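Hydrogenase expression/formation protein HypE (Desulfovibrio vulgaris subsp. vulgaris, PDB 2Z1U) binds ATP and magnesium and probably serves in the maturation of hydrogenases. Local coordinates at residues L45-P50 against T146-I151; L28-N33 against I106-V111. One frame throughout, in Å; residues are numbered along the deposited sequence.

Interaction 1. Residues L45-P50 against T146-I151; sequences LDLTGP and TGIGEI
Glu150 reaches across from strand 141-151 and takes the backbone of Thr48 on its carboxylate. Its CG lies anti to the carbonyl carbon (chi1 -62°) and the chain runs on extended, long enough to carry OE2 to the neighbouring segment. Thr48 N donates to Glu150 OE2 over 3.0 Å, nearly straight at 166°, on the anti lone pair, the one turned away from OE1. Thr48 OG1 adds a weak bond of 3.5 Å to the same OE2, while OE1 forms a salt bridge with Arg90. One direct backbone bond and one water bridge follow: Ile151 N donates to Pro50 O at 3.0 Å, and a water gives its hydrogens to Thr48 O and Ile151 O. Pro50, which has no N-H to offer, takes part through its carbonyl, and its CB lies 4.3 Å from Ile151 CB. Between Thr48 and Pro50 the chain turns at Gly49, whose positive phi (80°) suits a residue without a side chain.

Most of the apolar packing involves Leu45, Leu47 and Ile148. Leu47 CD1 rests 3.9 Å from Ile148 CG1, and Leu45 CD2 meets Ile148 CG2 at 4.1 Å; Tyr91 touches all three side chains. Leu47 CD2 also packs on the carboxylate, 3.6 Å from Glu150 OE2, so this leucine bridges the oily and polar halves.

Leu45, Asp46 and Pro50 pair antiparallel with a strand of the second subunit, which continues the sheet across the dimer interface. Each carboxylate oxygen has its own partner, Thr48 N on OE2 and Arg90 on OE1, and the arginine probably stabilises the negative charge.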
ATOM      1  N   LEU A  45     -12.127  -1.992 -10.975  1.00 54.25           N
ATOM      2  CA  LEU A  45     -11.949  -0.605 -11.360  1.00 55.76           C
ATOM      3  C   LEU A  45     -12.107  -0.420 -12.876  1.00 56.59           C
ATOM      4  O   LEU A  45     -11.527  -1.165 -13.668  1.00 56.65           O
ATOM      5  CB  LEU A  45     -10.553  -0.146 -10.919  1.00 55.45           C
ATOM      6  CG  LEU A  45     -10.287   0.534  -9.570  1.00 57.13           C
ATOM      7  CD1 LEU A  45     -11.214   0.157  -8.424  1.00 56.18           C
ATOM      8  CD2 LEU A  45      -8.841   0.392  -9.181  1.00 56.76           C
ATOM      9  N   ASP A  46     -12.893   0.572 -13.283  1.00 57.97           N
ATOM     10  CA  ASP A  46     -12.980   0.923 -14.701  1.00 59.47           C
ATOM     11  C   ASP A  46     -12.205   2.187 -14.977  1.00 59.60           C
ATOM     12  O   ASP A  46     -12.709   3.274 -14.722  1.00 59.73           O
ATOM     13  CB  ASP A  46     -14.435   1.129 -15.123  1.00 60.09           C
ATOM     14  CG  ASP A  46     -15.201  -0.141 -15.158  1.00 62.06           C
ATOM     15  OD1 ASP A  46     -14.743  -1.093 -15.837  1.00 65.08           O
ATOM     16  OD2 ASP A  46     -16.264  -0.188 -14.507  1.00 64.60           O
ATOM     17  N   LEU A  47     -10.995   2.051 -15.517  1.00 60.60           N
ATOM     18  CA  LEU A  47     -10.119   3.217 -15.714  1.00 61.52           C
ATOM     19  C   LEU A  47      -9.556   3.430 -17.133  1.00 62.32           C
ATOM     20  O   LEU A  47      -9.284   2.472 -17.862  1.00 62.87           O
ATOM     21  CB  LEU A  47      -8.977   3.200 -14.690  1.00 61.36           C
ATOM     22  CG  LEU A  47      -9.305   3.513 -13.231  1.00 60.79           C
ATOM     23  CD1 LEU A  47      -8.129   3.127 -12.335  1.00 61.96           C
ATOM     24  CD2 LEU A  47      -9.642   4.984 -13.058  1.00 60.59           C
ATOM     25  N   THR A  48      -9.366   4.701 -17.505  1.00 62.73           N
ATOM     26  CA  THR A  48      -8.860   5.040 -18.843  1.00 63.48           C
ATOM     27  C   THR A  48      -7.327   5.113 -18.998  1.00 63.14           C
ATOM     28  O   THR A  48      -6.695   6.148 -18.705  1.00 63.58           O
ATOM     29  CB  THR A  48      -9.542   6.319 -19.431  1.00 63.79           C
ATOM     30  OG1 THR A  48     -10.963   6.233 -19.237  1.00 64.86           O
ATOM     31  CG2 THR A  48      -9.258   6.458 -20.944  1.00 64.04           C
ATOM     32  N   GLY A  49      -6.677   3.995 -19.403  1.00 62.95           N
ATOM     33  CA  GLY A  49      -5.509   3.929 -20.260  1.00 62.41           C
ATOM     34  C   GLY A  49      -4.223   4.229 -19.512  1.00 61.70           C
ATOM     35  O   GLY A  49      -3.625   3.379 -18.817  1.00 62.90           O
ATOM     36  N   PRO A  50      -3.557   5.395 -19.859  1.00 60.57           N
ATOM     37  CA  PRO A  50      -2.323   5.779 -19.177  1.00 59.19           C
ATOM     38  C   PRO A  50      -2.677   6.200 -17.758  1.00 57.56           C
ATOM     39  O   PRO A  50      -3.471   7.125 -17.566  1.00 57.12           O
ATOM     40  CB  PRO A  50      -1.803   6.969 -19.999  1.00 59.38           C
ATOM     41  CG  PRO A  50      -2.683   7.040 -21.224  1.00 60.19           C
ATOM     42  CD  PRO A  50      -3.977   6.394 -20.851  1.00 60.52           C
ATOM     43  N   THR A 146      -2.352   3.618  -1.317  1.00 48.77           N
ATOM     44  CA  THR A 146      -1.879   3.587  -2.697  1.00 49.49           C
ATOM     45  C   THR A 146      -2.960   4.264  -3.538  1.00 50.13           C
ATOM     46  O   THR A 146      -4.158   4.034  -3.338  1.00 48.66           O
ATOM     47  CB  THR A 146      -1.626   2.130  -3.147  1.00 48.94           C
ATOM     48  OG1 THR A 146      -0.680   1.540  -2.248  1.00 50.96           O
ATOM     49  CG2 THR A 146      -1.087   2.039  -4.572  1.00 47.99           C
ATOM     50  N   GLY A 147      -2.525   5.096  -4.470  1.00 49.91           N
ATOM     51  CA  GLY A 147      -3.438   5.844  -5.287  1.00 50.94           C
ATOM     52  C   GLY A 147      -3.285   5.463  -6.738  1.00 51.27           C
ATOM     53  O   GLY A 147      -2.172   5.187  -7.224  1.00 51.11           O
ATOM     54  N   ILE A 148      -4.412   5.487  -7.434  1.00 51.25           N
ATOM     55  CA  ILE A 148      -4.426   5.281  -8.864  1.00 52.57           C
ATOM     56  C   ILE A 148      -5.236   6.393  -9.538  1.00 52.50           C
ATOM     57  O   ILE A 148      -6.352   6.716  -9.116  1.00 51.97           O
ATOM     58  CB  ILE A 148      -4.946   3.851  -9.227  1.00 52.43           C
ATOM     59  CG1 ILE A 148      -4.669   3.527 -10.694  1.00 55.80           C
ATOM     60  CG2 ILE A 148      -6.420   3.674  -8.896  1.00 54.92           C
ATOM     61  CD1 ILE A 148      -3.336   2.797 -10.866  1.00 61.14           C
ATOM     62  N   GLY A 149      -4.671   6.945 -10.604  1.00 52.65           N
ATOM     63  CA  GLY A 149      -5.307   8.024 -11.335  1.00 54.33           C
ATOM     64  C   GLY A 149      -5.092   7.964 -12.837  1.00 54.61           C
ATOM     65  O   GLY A 149      -4.213   7.258 -13.328  1.00 55.09           O
ATOM     66  N   GLU A 150      -5.885   8.747 -13.555  1.00 54.45           N
ATOM     67  CA  GLU A 150      -5.830   8.820 -15.008  1.00 54.97           C
ATOM     68  C   GLU A 150      -4.941  10.002 -15.438  1.00 54.42           C
ATOM     69  O   GLU A 150      -5.194  11.148 -15.057  1.00 53.74           O
ATOM     70  CB  GLU A 150      -7.260   8.947 -15.555  1.00 55.02           C
ATOM     71  CG  GLU A 150      -8.112   7.711 -15.205  1.00 56.04           C
ATOM     72  CD  GLU A 150      -9.619   7.938 -15.306  1.00 56.84           C
ATOM     73  OE1 GLU A 150     -10.121   8.948 -14.752  1.00 59.64           O
ATOM     74  OE2 GLU A 150     -10.296   7.084 -15.927  1.00 57.74           O
ATOM     75  N   ILE A 151      -3.895   9.728 -16.215  1.00 54.41           N
ATOM     76  CA  ILE A 151      -3.025  10.809 -16.685  1.00 54.70           C
ATOM     77  C   ILE A 151      -3.786  11.712 -17.657  1.00 55.14           C
ATOM     78  O   ILE A 151      -4.512  11.224 -18.537  1.00 54.23           O
ATOM     79  CB  ILE A 151      -1.665  10.308 -17.232  1.00 55.15           C
ATOM     80  CG1 ILE A 151      -0.817   9.766 -16.070  1.00 55.10           C
ATOM     81  CG2 ILE A 151      -0.900  11.445 -17.927  1.00 53.96           C
ATOM     82  CD1 ILE A 151       0.307   8.861 -16.466  1.00 56.31           C
TER
HETATM   83  O   HOH W   1      -6.135   9.100 -19.275  1.00 59.33           O

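Interaction 2. Residues L28-N33 against I106-V111; sequences LRHFDN and ILERVV
A helix-to-helix contact of mixed character joins the C-terminal turn of helix 17-31 to helix 104-121: Val111 packs against His30 and Phe31, and a salt bridge between Arg29 and Glu108 closes the outer side. Val111 CG1, anti to its backbone N (chi1 169°), comes within 3.6 Å of His30 CB. Val111 O lies at the edge of the Phe31 ring, 3.6 Å from CE1; Phe31 CE1 is also 3.9 Å from Val111 CG1. A branched, compact valine suits this place, since one methyl serves both aromatic residues; Phe27 and Phe96 also touch Val111.

On the more exposed side, Arg29 NH2 donates to Glu108 OE2 over 2.8 Å with an angle of 172°. The carboxylate oxygen lies in the guanidinium plane, yet the two flat groups stand 89° apart and a single oxygen is engaged. Arg29 bends at chi3, and its NH1 is held by Asp25 O. His30 CD2 lies 3.7 Å above one face of this guanidinium, toward its rim.

Asn33, the N-cap of the next helix, donates from ND2 to Phe31 O, tying the end of helix 17-31 to the turn that follows.

Phe31 also touches a bound ATP, so this packing lies beside a nucleotide. His30 NE2 is buried without a partner; Arg29 NH2 is 3.0 Å away but badly angled for a hydrogen bond, and the pair's opposite charges would probably act on it in opposing senses.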
ATOM      1  N   LEU A  28     -16.149   0.400   5.980  1.00 56.68           N
ATOM      2  CA  LEU A  28     -17.172   0.526   4.933  1.00 57.17           C
ATOM      3  C   LEU A  28     -18.170   1.633   5.222  1.00 56.84           C
ATOM      4  O   LEU A  28     -18.631   2.316   4.306  1.00 56.99           O
ATOM      5  CB  LEU A  28     -17.942  -0.789   4.746  1.00 57.59           C
ATOM      6  CG  LEU A  28     -17.429  -1.674   3.619  1.00 60.26           C
ATOM      7  CD1 LEU A  28     -15.949  -2.052   3.824  1.00 61.35           C
ATOM      8  CD2 LEU A  28     -18.322  -2.903   3.483  1.00 61.58           C
ATOM      9  N   ARG A  29     -18.502   1.810   6.496  1.00 56.67           N
ATOM     10  CA  ARG A  29     -19.464   2.835   6.884  1.00 56.93           C
ATOM     11  C   ARG A  29     -18.948   4.213   6.488  1.00 56.29           C
ATOM     12  O   ARG A  29     -19.661   4.997   5.857  1.00 55.94           O
ATOM     13  CB  ARG A  29     -19.752   2.769   8.381  1.00 57.05           C
ATOM     14  CG  ARG A  29     -21.007   3.524   8.797  1.00 59.90           C
ATOM     15  CD  ARG A  29     -21.296   3.342  10.281  1.00 63.52           C
ATOM     16  NE  ARG A  29     -20.738   4.458  11.046  1.00 67.77           N
ATOM     17  CZ  ARG A  29     -19.697   4.387  11.876  1.00 69.03           C
ATOM     18  NH1 ARG A  29     -19.075   3.234  12.097  1.00 69.12           N
ATOM     19  NH2 ARG A  29     -19.292   5.479  12.511  1.00 70.11           N
ATOM     20  N   HIS A  30     -17.697   4.497   6.840  1.00 56.01           N
ATOM     21  CA  HIS A  30     -17.090   5.798   6.540  1.00 55.55           C
ATOM     22  C   HIS A  30     -16.647   5.996   5.087  1.00 55.39           C
ATOM     23  O   HIS A  30     -16.689   7.123   4.572  1.00 55.47           O
ATOM     24  CB  HIS A  30     -15.916   6.071   7.486  1.00 55.43           C
ATOM     25  CG  HIS A  30     -16.335   6.442   8.873  1.00 55.45           C
ATOM     26  ND1 HIS A  30     -16.560   7.747   9.253  1.00 54.90           N
ATOM     27  CD2 HIS A  30     -16.579   5.684   9.969  1.00 55.36           C
ATOM     28  CE1 HIS A  30     -16.924   7.777  10.524  1.00 55.89           C
ATOM     29  NE2 HIS A  30     -16.942   6.539  10.982  1.00 55.57           N
ATOM     30  N   PHE A  31     -16.215   4.913   4.437  1.00 55.00           N
ATOM     31  CA  PHE A  31     -15.690   4.988   3.064  1.00 54.30           C
ATOM     32  C   PHE A  31     -16.793   4.811   2.007  1.00 54.94           C
ATOM     33  O   PHE A  31     -16.586   5.129   0.827  1.00 55.19           O
ATOM     34  CB  PHE A  31     -14.555   3.975   2.856  1.00 53.25           C
ATOM     35  CG  PHE A  31     -13.395   4.131   3.832  1.00 52.39           C
ATOM     36  CD1 PHE A  31     -13.172   5.335   4.508  1.00 49.58           C
ATOM     37  CD2 PHE A  31     -12.521   3.070   4.060  1.00 50.46           C
ATOM     38  CE1 PHE A  31     -12.108   5.468   5.404  1.00 51.01           C
ATOM     39  CE2 PHE A  31     -11.448   3.205   4.947  1.00 50.21           C
ATOM     40  CZ  PHE A  31     -11.243   4.408   5.612  1.00 50.68           C
ATOM     41  N   ASP A  32     -17.939   4.306   2.474  1.00 54.88           N
ATOM     42  CA  ASP A  32     -19.225   4.158   1.747  1.00 55.68           C
ATOM     43  C   ASP A  32     -19.188   4.323   0.229  1.00 54.98           C
ATOM     44  O   ASP A  32     -19.327   5.440  -0.281  1.00 54.80           O
ATOM     45  CB  ASP A  32     -20.275   5.112   2.343  1.00 56.24           C
ATOM     46  CG  ASP A  32     -21.681   4.550   2.293  1.00 59.02           C
ATOM     47  OD1 ASP A  32     -21.956   3.609   1.506  1.00 61.80           O
ATOM     48  OD2 ASP A  32     -22.528   5.056   3.067  1.00 63.97           O
ATOM     49  N   ASN A  33     -18.995   3.203  -0.473  1.00 53.99           N
ATOM     50  CA  ASN A  33     -19.103   3.151  -1.931  1.00 53.09           C
ATOM     51  C   ASN A  33     -19.284   1.704  -2.392  1.00 52.53           C
ATOM     52  O   ASN A  33     -18.851   0.783  -1.695  1.00 52.93           O
ATOM     53  CB  ASN A  33     -17.904   3.848  -2.608  1.00 52.62           C
ATOM     54  CG  ASN A  33     -16.602   3.071  -2.465  1.00 52.81           C
ATOM     55  OD1 ASN A  33     -16.312   2.189  -3.269  1.00 53.46           O
ATOM     56  ND2 ASN A  33     -15.810   3.409  -1.453  1.00 51.11           N
ATOM     57  N   ILE A 106      -9.693   6.530  18.812  1.00 56.56           N
ATOM     58  CA  ILE A 106      -8.571   7.012  17.999  1.00 55.92           C
ATOM     59  C   ILE A 106      -8.740   6.499  16.563  1.00 55.29           C
ATOM     60  O   ILE A 106      -8.711   7.275  15.614  1.00 55.03           O
ATOM     61  CB  ILE A 106      -7.192   6.599  18.589  1.00 55.66           C
ATOM     62  CG1 ILE A 106      -6.942   7.338  19.911  1.00 55.75           C
ATOM     63  CG2 ILE A 106      -6.062   6.857  17.574  1.00 56.36           C
ATOM     64  CD1 ILE A 106      -5.603   7.031  20.568  1.00 56.04           C
ATOM     65  N   LEU A 107      -8.961   5.193  16.427  1.00 54.94           N
ATOM     66  CA  LEU A 107      -9.174   4.568  15.123  1.00 54.20           C
ATOM     67  C   LEU A 107     -10.359   5.175  14.363  1.00 53.77           C
ATOM     68  O   LEU A 107     -10.225   5.515  13.188  1.00 53.94           O
ATOM     69  CB  LEU A 107      -9.345   3.051  15.271  1.00 54.10           C
ATOM     70  CG  LEU A 107      -9.581   2.238  13.996  1.00 54.11           C
ATOM     71  CD1 LEU A 107      -8.409   2.330  13.017  1.00 52.52           C
ATOM     72  CD2 LEU A 107      -9.866   0.785  14.361  1.00 54.24           C
ATOM     73  N   GLU A 108     -11.502   5.318  15.034  1.00 53.42           N
ATOM     74  CA  GLU A 108     -12.697   5.903  14.415  1.00 53.38           C
ATOM     75  C   GLU A 108     -12.509   7.364  13.971  1.00 52.84           C
ATOM     76  O   GLU A 108     -12.976   7.745  12.898  1.00 52.87           O
ATOM     77  CB  GLU A 108     -13.930   5.771  15.332  1.00 53.72           C
ATOM     78  CG  GLU A 108     -15.183   6.434  14.754  1.00 55.37           C
ATOM     79  CD  GLU A 108     -16.485   5.871  15.289  1.00 58.57           C
ATOM     80  OE1 GLU A 108     -16.739   5.963  16.514  1.00 60.43           O
ATOM     81  OE2 GLU A 108     -17.269   5.361  14.464  1.00 59.45           O
ATOM     82  N   ARG A 109     -11.846   8.173  14.794  1.00 52.01           N
ATOM     83  CA  ARG A 109     -11.513   9.545  14.416  1.00 51.98           C
ATOM     84  C   ARG A 109     -10.623   9.592  13.168  1.00 51.31           C
ATOM     85  O   ARG A 109     -10.827  10.423  12.282  1.00 51.08           O
ATOM     86  CB  ARG A 109     -10.814  10.268  15.562  1.00 52.60           C
ATOM     87  CG  ARG A 109     -11.745  10.697  16.692  1.00 54.97           C
ATOM     88  CD  ARG A 109     -11.030  11.693  17.607  1.00 61.28           C
ATOM     89  NE  ARG A 109     -10.128  11.025  18.548  1.00 65.25           N
ATOM     90  CZ  ARG A 109      -9.083  11.601  19.143  1.00 67.55           C
ATOM     91  NH1 ARG A 109      -8.769  12.876  18.903  1.00 68.03           N
ATOM     92  NH2 ARG A 109      -8.341  10.889  19.984  1.00 68.61           N
ATOM     93  N   VAL A 110      -9.650   8.686  13.102  1.00 50.58           N
ATOM     94  CA  VAL A 110      -8.726   8.620  11.962  1.00 50.30           C
ATOM     95  C   VAL A 110      -9.463   8.167  10.700  1.00 50.10           C
ATOM     96  O   VAL A 110      -9.294   8.755   9.624  1.00 50.20           O
ATOM     97  CB  VAL A 110      -7.545   7.681  12.248  1.00 49.75           C
ATOM     98  CG1 VAL A 110      -6.738   7.418  10.964  1.00 50.26           C
ATOM     99  CG2 VAL A 110      -6.651   8.269  13.338  1.00 50.49           C
ATOM    100  N   VAL A 111     -10.286   7.127  10.851  1.00 50.57           N
ATOM    101  CA  VAL A 111     -11.126   6.612   9.771  1.00 50.34           C
ATOM    102  C   VAL A 111     -12.094   7.696   9.276  1.00 50.25           C
ATOM    103  O   VAL A 111     -12.229   7.893   8.069  1.00 49.57           O
ATOM    104  CB  VAL A 111     -11.885   5.315  10.193  1.00 50.63           C
ATOM    105  CG1 VAL A 111     -12.937   4.957   9.173  1.00 49.45           C
ATOM    106  CG2 VAL A 111     -10.891   4.159  10.364  1.00 50.13           C
TER

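How the interactions relate
Interactions 1 and 2 lie 23 Å apart between centres, with nearest atoms about 8 Å apart, and do not touch. Along the chain their segments alternate: 28-33, 45-50, 106-111, 146-151. Interaction 1 uses strand 141-151 of the four-stranded mixed sheet and the link between strands 43-46 and 50-58, and interaction 2 the helices 17-31 and 104-121. Strand 87-99, next to strand 141-151 in that sheet, touches both contacts, with Cys94 and Phe96 meeting Phe31 and Val111 of interaction 2. Interaction 1 thus belongs to the dimer-facing sheet, interaction 2 to the helical layer by a bound ATP, so the same sheet appears to lie between the subunit interface and that nucleotide.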